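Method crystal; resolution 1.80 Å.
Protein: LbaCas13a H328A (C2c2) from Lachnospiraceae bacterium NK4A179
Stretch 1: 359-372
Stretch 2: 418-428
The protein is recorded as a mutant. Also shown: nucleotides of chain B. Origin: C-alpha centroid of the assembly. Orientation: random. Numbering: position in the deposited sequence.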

# COMPACT_ATOMS: atom_id res chain seq x y z
N ALA A 359 26.24 -0.12 24.64
CA ALA A 359 26.32 -1.39 25.35
C ALA A 359 25.19 -2.33 24.97
O ALA A 359 25.37 -3.55 24.97
CB ALA A 359 26.33 -1.15 26.86
N GLU A 360 24.00 -1.79 24.66
CA GLU A 360 22.90 -2.65 24.24
C GLU A 360 23.13 -3.20 22.84
O GLU A 360 22.70 -4.32 22.55
CB GLU A 360 21.58 -1.88 24.31
CG GLU A 360 20.33 -2.76 24.18
CD GLU A 360 20.39 -4.02 25.05
OE1 GLU A 360 20.32 -5.14 24.50
OE2 GLU A 360 20.50 -3.89 26.29
N ARG A 361 23.79 -2.43 21.97
CA ARG A 361 24.12 -2.94 20.64
C ARG A 361 25.16 -4.06 20.72
O ARG A 361 25.09 -5.02 19.96
CB ARG A 361 24.63 -1.80 19.76
CG ARG A 361 25.12 -2.23 18.39
CD ARG A 361 24.97 -1.11 17.37
NE ARG A 361 25.93 -0.03 17.60
CZ ARG A 361 25.62 1.16 18.12
NH1 ARG A 361 24.37 1.43 18.47
NH2 ARG A 361 26.57 2.07 18.29
N ILE A 362 26.12 -3.93 21.64
CA ILE A 362 27.06 -5.02 21.88
C ILE A 362 26.32 -6.27 22.33
O ILE A 362 26.51 -7.37 21.79
CB ILE A 362 28.11 -4.60 22.92
CG1 ILE A 362 28.94 -3.43 22.39
CG2 ILE A 362 29.00 -5.78 23.31
CD1 ILE A 362 30.13 -3.88 21.60
N ARG A 363 25.45 -6.12 23.32
CA ARG A 363 24.71 -7.25 23.85
C ARG A 363 23.81 -7.87 22.79
O ARG A 363 23.65 -9.09 22.73
CB ARG A 363 23.89 -6.81 25.06
CG ARG A 363 23.03 -7.88 25.67
CD ARG A 363 22.49 -7.43 27.01
NE ARG A 363 21.60 -8.43 27.60
CZ ARG A 363 20.28 -8.44 27.44
NH1 ARG A 363 19.69 -7.52 26.69
NH2 ARG A 363 19.56 -9.39 28.02
N LYS A 364 23.19 -7.04 21.95
CA LYS A 364 22.36 -7.59 20.89
C LYS A 364 23.19 -8.40 19.90
O LYS A 364 22.76 -9.46 19.44
CB LYS A 364 21.61 -6.47 20.16
CG LYS A 364 20.78 -6.98 18.99
CD LYS A 364 20.40 -5.86 18.03
CE LYS A 364 19.24 -5.06 18.58
NZ LYS A 364 18.59 -4.23 17.52
N ASN A 365 24.39 -7.92 19.58
CA ASN A 365 25.27 -8.67 18.68
C ASN A 365 25.68 -9.98 19.31
O ASN A 365 25.76 -11.01 18.63
CB ASN A 365 26.50 -7.84 18.31
CG ASN A 365 26.19 -6.74 17.33
OD1 ASN A 365 25.09 -6.71 16.75
ND2 ASN A 365 27.15 -5.85 17.10
N THR A 366 25.95 -9.97 20.62
CA THR A 366 26.24 -11.21 21.32
C THR A 366 25.05 -12.15 21.27
O THR A 366 25.22 -13.36 21.09
CB THR A 366 26.63 -10.91 22.77
OG1 THR A 366 27.86 -10.17 22.77
CG2 THR A 366 26.78 -12.20 23.57
N VAL A 367 23.84 -11.61 21.44
CA VAL A 367 22.65 -12.46 21.40
C VAL A 367 22.44 -13.03 20.00
O VAL A 367 22.09 -14.20 19.84
CB VAL A 367 21.42 -11.67 21.89
CG1 VAL A 367 20.11 -12.45 21.59
CG2 VAL A 367 21.51 -11.40 23.39
N LYS A 368 22.68 -12.22 18.96
CA LYS A 368 22.51 -12.75 17.60
C LYS A 368 23.48 -13.88 17.34
O LYS A 368 23.12 -14.89 16.73
CB LYS A 368 22.69 -11.65 16.56
CG LYS A 368 21.55 -10.66 16.50
CD LYS A 368 21.74 -9.74 15.30
CE LYS A 368 20.77 -8.59 15.33
NZ LYS A 368 21.12 -7.59 14.29
N GLU A 369 24.72 -13.75 17.83
CA GLU A 369 25.67 -14.84 17.62
C GLU A 369 25.29 -16.07 18.43
O GLU A 369 25.50 -17.19 17.96
CB GLU A 369 27.10 -14.38 17.94
CG GLU A 369 28.18 -15.23 17.25
CD GLU A 369 27.88 -15.53 15.77
OE1 GLU A 369 27.97 -16.72 15.37
OE2 GLU A 369 27.56 -14.59 15.01
N LEU A 370 24.68 -15.88 19.60
CA LEU A 370 24.17 -17.01 20.38
C LEU A 370 23.07 -17.75 19.63
O LEU A 370 23.07 -18.98 19.57
CB LEU A 370 23.64 -16.53 21.72
CG LEU A 370 24.70 -16.15 22.76
CD1 LEU A 370 24.04 -15.48 23.95
CD2 LEU A 370 25.44 -17.41 23.20
N TYR A 371 22.10 -17.00 19.10
CA TYR A 371 21.06 -17.63 18.28
C TYR A 371 21.67 -18.41 17.14
O TYR A 371 21.28 -19.55 16.86
CB TYR A 371 20.14 -16.56 17.70
CG TYR A 371 18.98 -16.13 18.54
CD1 TYR A 371 17.85 -16.94 18.69
CD2 TYR A 371 18.96 -14.86 19.12
CE1 TYR A 371 16.76 -16.51 19.41
CE2 TYR A 371 17.88 -14.43 19.85
CZ TYR A 371 16.78 -15.24 19.98
OH TYR A 371 15.71 -14.81 20.72
N ARG A 372 22.61 -17.78 16.42
CA ARG A 372 23.18 -18.42 15.23
C ARG A 372 23.90 -19.70 15.59
O ARG A 372 23.72 -20.74 14.94
CB ARG A 372 24.13 -17.47 14.51
CG ARG A 372 24.79 -18.10 13.26
CD ARG A 372 25.71 -17.11 12.58
NE ARG A 372 26.43 -17.69 11.46
CZ ARG A 372 27.59 -18.33 11.55
NH1 ARG A 372 28.18 -18.48 12.74
NH2 ARG A 372 28.16 -18.83 10.46
N ASN A 418 16.49 -10.30 12.26
CA ASN A 418 15.56 -9.18 12.41
C ASN A 418 15.77 -8.41 13.71
O ASN A 418 15.39 -7.24 13.78
CB ASN A 418 14.13 -9.73 12.39
CG ASN A 418 13.13 -8.77 11.81
OD1 ASN A 418 12.10 -9.18 11.26
ND2 ASN A 418 13.41 -7.47 11.92
N LEU A 419 16.39 -9.03 14.72
CA LEU A 419 16.12 -8.72 16.12
C LEU A 419 16.20 -7.24 16.44
O LEU A 419 17.28 -6.65 16.36
CB LEU A 419 17.07 -9.50 17.03
CG LEU A 419 16.50 -9.60 18.43
CD1 LEU A 419 15.13 -10.28 18.39
CD2 LEU A 419 17.44 -10.33 19.38
N LYS A 420 15.06 -6.64 16.79
CA LYS A 420 15.07 -5.25 17.22
C LYS A 420 15.46 -5.14 18.69
O LYS A 420 16.27 -4.28 19.05
CB LYS A 420 13.70 -4.61 17.00
CG LYS A 420 12.99 -5.15 15.80
CD LYS A 420 13.06 -4.17 14.65
CE LYS A 420 12.33 -4.71 13.44
NZ LYS A 420 11.67 -3.62 12.71
N GLN A 421 14.92 -6.00 19.53
CA GLN A 421 15.16 -5.92 20.97
C GLN A 421 15.36 -7.33 21.51
O GLN A 421 14.57 -8.23 21.21
CB GLN A 421 13.99 -5.23 21.67
CG GLN A 421 14.36 -4.51 22.93
CD GLN A 421 13.29 -4.66 23.99
OE1 GLN A 421 12.11 -4.75 23.66
NE2 GLN A 421 13.69 -4.70 25.26
N VAL A 422 16.43 -7.53 22.29
CA VAL A 422 16.60 -8.77 23.03
C VAL A 422 15.44 -8.92 24.02
O VAL A 422 15.23 -8.04 24.87
CB VAL A 422 17.95 -8.80 23.76
CG1 VAL A 422 18.05 -10.01 24.68
CG2 VAL A 422 19.13 -8.74 22.75
N THR A 423 14.69 -10.01 23.91
CA THR A 423 13.59 -10.29 24.83
C THR A 423 13.63 -11.75 25.24
O THR A 423 14.07 -12.61 24.47
CB THR A 423 12.20 -10.00 24.24
OG1 THR A 423 11.96 -10.89 23.14
CG2 THR A 423 12.08 -8.56 23.75
N GLU A 424 13.13 -12.03 26.44
CA GLU A 424 13.10 -13.42 26.87
C GLU A 424 12.09 -14.24 26.07
O GLU A 424 12.35 -15.41 25.75
CB GLU A 424 12.81 -13.53 28.37
CG GLU A 424 12.61 -14.98 28.83
CD GLU A 424 13.76 -15.91 28.42
OE1 GLU A 424 13.48 -17.00 27.85
OE2 GLU A 424 14.93 -15.56 28.66
N PHE A 425 10.94 -13.66 25.71
CA PHE A 425 9.95 -14.50 25.03
C PHE A 425 10.48 -15.01 23.69
O PHE A 425 10.18 -16.15 23.30
CB PHE A 425 8.61 -13.77 24.90
CG PHE A 425 8.51 -12.81 23.72
CD1 PHE A 425 8.15 -13.27 22.46
CD2 PHE A 425 8.69 -11.45 23.90
CE1 PHE A 425 8.02 -12.39 21.40
CE2 PHE A 425 8.56 -10.56 22.84
CZ PHE A 425 8.23 -11.05 21.57
N LYS A 426 11.30 -14.22 23.01
CA LYS A 426 11.85 -14.65 21.73
C LYS A 426 12.98 -15.65 21.88
O LYS A 426 13.41 -16.22 20.89
CB LYS A 426 12.38 -13.45 20.95
CG LYS A 426 11.32 -12.57 20.42
CD LYS A 426 11.76 -12.00 19.09
CE LYS A 426 10.61 -11.26 18.46
NZ LYS A 426 11.08 -9.98 17.91
N ALA A 427 13.49 -15.82 23.10
CA ALA A 427 14.53 -16.80 23.37
C ALA A 427 13.98 -18.13 23.83
O ALA A 427 14.77 -19.03 24.15
CB ALA A 427 15.51 -16.25 24.41
N ARG A 428 12.65 -18.28 23.92
CA ARG A 428 12.03 -19.53 24.33
C ARG A 428 11.97 -20.49 23.15
O ARG A 428 11.56 -20.11 22.05
CB ARG A 428 10.62 -19.30 24.87
CG ARG A 428 10.54 -18.33 26.05
CD ARG A 428 9.24 -18.51 26.85
NE ARG A 428 8.54 -17.23 27.05
CZ ARG A 428 8.87 -16.32 27.97
NH1 ARG A 428 9.88 -16.55 28.80
NH2 ARG A 428 8.18 -15.19 28.07
P G B 5 3.48 -11.44 16.74
OP1 G B 5 3.75 -10.86 15.39
OP2 G B 5 4.05 -12.77 17.09
O5' G B 5 3.97 -10.43 17.85
C5' G B 5 3.61 -9.06 17.82
C4' G B 5 4.15 -8.37 19.05
O4' G B 5 3.46 -8.90 20.22
C3' G B 5 5.62 -8.61 19.35
O3' G B 5 6.49 -7.77 18.61
C2' G B 5 5.69 -8.34 20.85
O2' G B 5 5.67 -6.94 21.09
C1' G B 5 4.36 -8.95 21.32
N9 G B 5 4.52 -10.36 21.70
C8 G B 5 4.40 -11.46 20.89
N7 G B 5 4.59 -12.60 21.51
C5 G B 5 4.86 -12.21 22.82
C6 G B 5 5.16 -13.01 23.96
O6 G B 5 5.24 -14.24 24.01
N1 G B 5 5.38 -12.22 25.08
C2 G B 5 5.32 -10.84 25.11
N2 G B 5 5.55 -10.25 26.29
N3 G B 5 5.04 -10.07 24.05
C4 G B 5 4.83 -10.84 22.96
P U B 7 8.56 -8.04 12.16
OP1 U B 7 8.83 -8.96 11.04
OP2 U B 7 9.38 -8.10 13.41
O5' U B 7 8.62 -6.54 11.65
C5' U B 7 7.89 -6.16 10.48
C4' U B 7 8.05 -4.68 10.26
O4' U B 7 7.38 -3.95 11.33
C3' U B 7 9.48 -4.19 10.31
O3' U B 7 10.15 -4.39 9.07
C2' U B 7 9.31 -2.72 10.69
O2' U B 7 8.96 -1.95 9.57
C1' U B 7 8.10 -2.78 11.63
N1 U B 7 8.50 -2.83 13.05
C2 U B 7 8.70 -1.62 13.66
O2 U B 7 8.52 -0.58 13.05
N3 U B 7 9.08 -1.68 14.98
C4 U B 7 9.28 -2.83 15.73
O4 U B 7 9.63 -2.75 16.91
C5 U B 7 9.06 -4.05 15.01
C6 U B 7 8.68 -4.01 13.72
P G B 19 31.36 -19.85 6.48
OP1 G B 19 32.63 -19.67 5.76
OP2 G B 19 31.06 -19.10 7.72
O5' G B 19 30.25 -19.45 5.41
C5' G B 19 30.27 -19.99 4.10
C4' G B 19 28.96 -19.69 3.41
O4' G B 19 27.89 -20.20 4.24
C3' G B 19 28.64 -18.21 3.26
O3' G B 19 29.19 -17.69 2.06
C2' G B 19 27.12 -18.20 3.24
O2' G B 19 26.67 -18.59 1.96
C1' G B 19 26.80 -19.32 4.22
N9 G B 19 26.58 -18.85 5.60
C8 G B 19 27.40 -19.02 6.70
N7 G B 19 26.88 -18.54 7.79
C5 G B 19 25.64 -18.03 7.39
C6 G B 19 24.61 -17.39 8.13
O6 G B 19 24.60 -17.11 9.33
N1 G B 19 23.52 -17.05 7.31
C2 G B 19 23.44 -17.31 5.96
N2 G B 19 22.32 -16.93 5.32
N3 G B 19 24.39 -17.91 5.28
C4 G B 19 25.45 -18.24 6.04
O HOH W 1 18.31 -4.92 22.84
O HOH W 2 15.84 -12.33 22.42

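A small apolar core of valine, leucine and tyrosine side chains, flanked by hydrogen bonds to backbone carbonyls, joins one side of a helix to an irregular segment. Residues 359-372 are helical throughout, and the helix extends beyond both ends. The partner, 418-428, is largely loop or turn. The contact buries 480 Å², counting both sides.

Val 422 and Leu 419 supply most of the loop's covered surface. Both point toward the helix and are buried. Val 422 CG2 lies 3.6 Å from Val 367 CG2 and 3.9 Å from Lys 364 CA, so its methyl group packs close to the helix backbone. A short branched side chain suits this place, where the CA atoms of Lys 364 and Val 422 are 6.3 Å apart. Leu 419 reaches further along the helix. Its CD2 is 4.1 Å from Val 367 CG1 and 4.2 Å from Tyr 371 CE2. Val 367 thus touches both loop residues.

The polar bonds lie beside this core. Lys 364 turns its CA-to-CB bond sideways, but its end comes nearer the loop. With chi3 in the m well, NZ donates to two carbonyls, Lys 420 O at 2.8 Å and Leu 419 O at 3.0 Å. These loop oxygens are not taken up by a regular helix or strand, and a long, flexible amine can reach both. The aliphatic part of Lys 368 lies alongside, with CE 4.2 Å from Leu 419 CB.

Tyr 371 points toward the loop and combines both kinds of contact. Its ring packs near Leu 419, while OH donates to Lys 426 O at 2.7 Å. That oxygen lies at the ring edge, near the ring plane. Ala 427 N is also close, 3.4 Å from Tyr 371 OH, but the angle is too poor for a hydrogen bond. Water 2 donates to Tyr 371 OH at 3.0 Å and accepts from Thr 423 N at 3.0 Å, linking the hydroxyl to a second loop site.

A second water bridge lies by Val 422. Water 1 donates to Glu 360 OE1 at 2.6 Å and accepts from Val 422 N at 3.3 Å. Glu 360 OE1 also forms a salt bridge with Arg 363 NH1 at 3.3 Å, one turn along the helix. Arg 363 NH1 in turn lies 3.6 Å from Val 422 CG1, so this charged pair borders the valine.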